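Local coordinates for iron-only hydrogenase system regulator (Thermotoga maritima, PDB 2NZC), which probably helps regulate the iron-only hydrogenase system, by a mechanism that the structure alone does not show, at the interface of chains A and B. Sequence-based numbering; all coordinates share one arbitrary frame. Chains: chain A/B, Hypothetical protein.

Contacts 1 and 2 belong to one two-fold interface of chains A and B, their C-alpha centres about 14 Å apart. Strands 6-15 and 48-57 serve both: their middle residues meet around the symmetry axis in contact 1, while residues near their start (B:Phe7; A:Met48 and A:Ile50) take part in contact 2. There strand 48-57, the end of strand 37-43 and the turn 44-46 of chain A meet strand 6-15 and the C-terminal tail of chain B. An aromatic and aliphatic centre thus has a more polar margin, repeated with the chains exchanged. This would suit a dimer, although the deposited assembly holds four copies.

Contact 1: the interface of chains A and B. Residues chain A 9, 11, 52-53; chain B 9-11, 52-53.
A:Phe52 and B:Phe52 meet from extended backbones in the two copies of strand 48-57, and A:Ile9, A:Thr11 and their B counterparts flank them from equally extended copies of strand 6-15. The patch is the heart of a sheet-to-sheet interface, built from the side chains that both sheets direct at the partner.

The two phenylalanine rings stack, with centroids 4.5 Å apart and planes tilted by 25°. Their side chains run past each other in opposite directions, which carries each ring beyond its partner's ring centre and over the partner's methylene. B:Phe52 CB therefore lies over the face of the A:Phe52 ring, 3.8 Å from its centroid, and A:Phe52 CB covers the B:Phe52 face in return, at 3.7 Å. In both residues CG stands anti to the carbonyl carbon (chi1 -65°), a shared setting that lets the rings overlap as a symmetric pair. Each ring is thus covered on one face by a ring and a methylene together, which should restrict its tilting.

A:Ile9 and B:Ile9 close the stack from the side. A:Ile9 sends its CG2 branch to the edge of the B:Phe52 ring, in the ring plane, beside CE1 and CZ. B:Ile9 CG2 also comes to CE1 and CZ of A:Phe52, but from somewhat off the ring plane, on the side away from B:Phe52, its side chain crossing the phenylalanine at a slant. Both approaches are modelled too close for their exact separations to be trusted.

Next to the aromatic pair the threonines pass antiparallel, their hydroxyl oxygens A:Thr11 OG1 and B:Thr11 OG1 facing each other at 3.4 Å. Their methyls serve the aliphatic side: A:Thr11 CG2 packs against B:Ile9 CG2 at 3.8 Å. The symmetry is broken at the outer methyl of A:Ile9 and B:Ile9, for A:Ile9 extends (chi2 156°) where B:Ile9 bends, and A:Ile9 CD1 thereby comes within 4.0 Å of B:Thr11 CG2.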
# COMPACT_ATOMS: atom_id res chain seq x y z
N ILE A 9 1.32 4.51 -13.48
CA ILE A 9 1.50 4.74 -12.06
C ILE A 9 1.42 6.25 -11.86
O ILE A 9 2.02 7.00 -12.62
CB ILE A 9 2.86 4.22 -11.63
CG1 ILE A 9 2.99 2.74 -11.98
CG2 ILE A 9 3.07 4.48 -10.16
CD1 ILE A 9 4.43 2.28 -12.12
N THR A 11 2.01 9.23 -8.95
CA THR A 11 2.40 9.65 -7.62
C THR A 11 1.89 11.08 -7.44
O THR A 11 2.15 11.94 -8.29
CB THR A 11 3.90 9.64 -7.48
OG1 THR A 11 4.39 8.30 -7.71
CG2 THR A 11 4.30 10.09 -6.06
N PHE A 52 -0.27 7.18 -3.85
CA PHE A 52 0.26 6.35 -4.94
C PHE A 52 -0.93 5.66 -5.59
O PHE A 52 -1.79 5.13 -4.88
CB PHE A 52 1.15 5.23 -4.45
CG PHE A 52 2.42 5.68 -3.77
CD1 PHE A 52 3.49 6.18 -4.52
CD2 PHE A 52 2.59 5.50 -2.40
CE1 PHE A 52 4.73 6.53 -3.89
CE2 PHE A 52 3.81 5.86 -1.77
CZ PHE A 52 4.86 6.38 -2.51
N LEU A 53 -0.96 5.63 -6.91
CA LEU A 53 -2.07 4.97 -7.63
C LEU A 53 -1.53 4.14 -8.77
O LEU A 53 -0.57 4.54 -9.45
CB LEU A 53 -3.05 5.99 -8.25
CG LEU A 53 -3.68 7.10 -7.40
CD1 LEU A 53 -4.11 8.23 -8.33
CD2 LEU A 53 -4.90 6.59 -6.65
N ILE B 9 10.14 9.95 -2.30
CA ILE B 9 9.22 8.95 -2.78
C ILE B 9 9.96 8.26 -3.92
O ILE B 9 10.50 8.95 -4.78
CB ILE B 9 8.00 9.64 -3.41
CG1 ILE B 9 7.38 10.69 -2.48
CG2 ILE B 9 6.96 8.62 -3.77
CD1 ILE B 9 6.76 10.09 -1.31
N LEU B 10 9.96 6.93 -3.97
CA LEU B 10 10.52 6.24 -5.14
C LEU B 10 9.46 5.40 -5.77
O LEU B 10 8.68 4.76 -5.06
CB LEU B 10 11.67 5.30 -4.75
CG LEU B 10 13.02 5.99 -4.71
CD1 LEU B 10 13.06 6.82 -3.46
CD2 LEU B 10 14.15 4.97 -4.69
N THR B 11 9.44 5.38 -7.10
CA THR B 11 8.65 4.40 -7.82
C THR B 11 9.62 3.54 -8.59
O THR B 11 10.49 4.05 -9.31
CB THR B 11 7.70 5.08 -8.82
OG1 THR B 11 6.80 5.94 -8.11
CG2 THR B 11 6.88 4.04 -9.53
N PHE B 52 6.62 0.79 -4.56
CA PHE B 52 6.53 2.18 -4.14
C PHE B 52 7.25 2.25 -2.82
O PHE B 52 7.02 1.40 -1.93
CB PHE B 52 5.08 2.62 -3.83
CG PHE B 52 4.16 2.61 -5.02
CD1 PHE B 52 4.36 3.48 -6.09
CD2 PHE B 52 3.05 1.78 -5.04
CE1 PHE B 52 3.45 3.49 -7.17
CE2 PHE B 52 2.16 1.80 -6.11
CZ PHE B 52 2.38 2.65 -7.18
N LEU B 53 8.06 3.28 -2.64
CA LEU B 53 8.79 3.46 -1.36
C LEU B 53 8.64 4.88 -0.86
O LEU B 53 8.57 5.80 -1.67
CB LEU B 53 10.29 3.18 -1.56
CG LEU B 53 10.78 1.81 -2.02
CD1 LEU B 53 12.33 1.84 -2.18
CD2 LEU B 53 10.46 0.75 -0.98

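Contact 2: the interface of chains A and B. Residues chain A 43, 45-46, 48, 50; chain B 7, 82-83.
B:Phe7 and B:Leu82 provide the apolar part of this contact, fitting against the hairpin of chain A. A:Val43 lays its CG1 methyl over the centre of one B:Phe7 face, 3.7 Å from the ring centroid. This branch is anti to the backbone N (chi1 -173°), which turns it toward the ring and also toward B:Leu82 CD2.

B:Leu82 divides its two methyls between different partners. CD1 rests on A:Ile50 CG1 at 3.7 Å, whereas CD2 meets A:Val43 nearly tip to tip and touches the A:Glu46 CG methylene at 3.8 Å. The selenium of A:Met48, a selenomethionine, slides alongside the leucine, 3.9 Å from its CG.

The charged part is a salt bridge and hydrogen bond from B:Lys83 NZ to the carboxylate oxygen A:Glu46 OE1, 3.0 Å long. The two side chains cross at about a right angle, and the amine approaches OE1 almost end-on, in line with its bond to CD. A bend at chi2 (-50°) brings this carboxylate round to the lysine while CG stays against B:Leu82. Were A:Glu46 an alanine, the B:Lys83 amine would probably lose its carboxylate mate, and B:Leu82 CD2 the methylene beside it.

A carboxylate-to-ring edge contact adds to these: A:Glu45 CD lies in the plane of the B:Phe7 ring at its edge, 3.8 Å from B:Phe7 CZ, with the carboxylate and ring planes 81° apart.

The site lies at the margin of the two-fold A/B interface, which may represent a dimer; here the end of strand 37-43, the 3-10 turn 44-46 and the beginning of strand 48-57 receive B:Phe7 near the start of the partner's strand 6-15 and the tail after its strand 75-81.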
# COMPACT_ATOMS: atom_id res chain seq x y z
N VAL A 43 2.03 12.71 5.73
CA VAL A 43 3.27 13.11 6.34
C VAL A 43 2.96 14.29 7.25
O VAL A 43 3.06 15.44 6.84
CB VAL A 43 4.32 13.49 5.28
CG1 VAL A 43 5.68 13.75 5.94
CG2 VAL A 43 4.42 12.37 4.24
N GLU A 45 4.35 15.61 9.83
CA GLU A 45 5.39 16.53 10.23
C GLU A 45 5.72 17.54 9.13
O GLU A 45 6.42 18.51 9.37
CB GLU A 45 6.63 15.81 10.77
CG GLU A 45 7.62 15.35 9.73
CD GLU A 45 8.71 14.48 10.34
OE1 GLU A 45 9.84 14.98 10.46
OE2 GLU A 45 8.42 13.32 10.72
N GLU A 46 5.18 17.32 7.93
CA GLU A 46 5.36 18.25 6.81
C GLU A 46 4.06 18.89 6.32
O GLU A 46 4.07 19.66 5.36
CB GLU A 46 6.06 17.56 5.64
CG GLU A 46 7.49 17.08 5.92
CD GLU A 46 8.38 18.12 6.55
OE1 GLU A 46 8.32 19.30 6.15
OE2 GLU A 46 9.17 17.75 7.45
N MSE A 48 1.51 17.40 4.75
CA MSE A 48 1.39 16.97 3.40
C MSE A 48 0.91 15.53 3.41
O MSE A 48 0.94 14.87 4.44
CB MSE A 48 2.75 17.06 2.71
CG MSE A 48 3.41 18.43 2.81
SE MSE A 48 4.71 18.59 1.42
CE MSE A 48 3.46 18.44 -0.04
N ILE A 50 0.86 11.86 0.74
CA ILE A 50 1.34 11.21 -0.49
C ILE A 50 0.25 10.26 -0.92
O ILE A 50 -0.31 9.56 -0.09
CB ILE A 50 2.65 10.39 -0.20
CG1 ILE A 50 3.78 11.34 0.18
CG2 ILE A 50 3.04 9.51 -1.41
CD1 ILE A 50 5.01 10.64 0.88
N PHE B 7 12.17 13.65 3.30
CA PHE B 7 11.30 12.62 2.68
C PHE B 7 11.46 12.53 1.17
O PHE B 7 11.55 13.56 0.46
CB PHE B 7 9.82 12.88 2.99
CG PHE B 7 9.48 12.72 4.43
CD1 PHE B 7 9.65 13.79 5.32
CD2 PHE B 7 8.99 11.53 4.92
CE1 PHE B 7 9.33 13.65 6.68
CE2 PHE B 7 8.66 11.39 6.30
CZ PHE B 7 8.84 12.46 7.16
N LEU B 82 9.61 14.94 -1.41
CA LEU B 82 8.32 15.38 -0.90
C LEU B 82 8.19 16.90 -0.99
O LEU B 82 7.14 17.41 -1.36
CB LEU B 82 8.17 14.96 0.56
CG LEU B 82 6.85 15.28 1.23
CD1 LEU B 82 5.73 14.40 0.65
CD2 LEU B 82 6.97 15.11 2.74
N LYS B 83 9.27 17.60 -0.65
CA LYS B 83 9.30 19.05 -0.70
C LYS B 83 10.26 19.49 -1.80
O LYS B 83 11.39 19.01 -1.87
CB LYS B 83 9.69 19.60 0.67
CG LYS B 83 8.63 19.28 1.72
CD LYS B 83 9.02 19.76 3.10
CE LYS B 83 8.91 21.25 3.24
NZ LYS B 83 9.44 21.65 4.59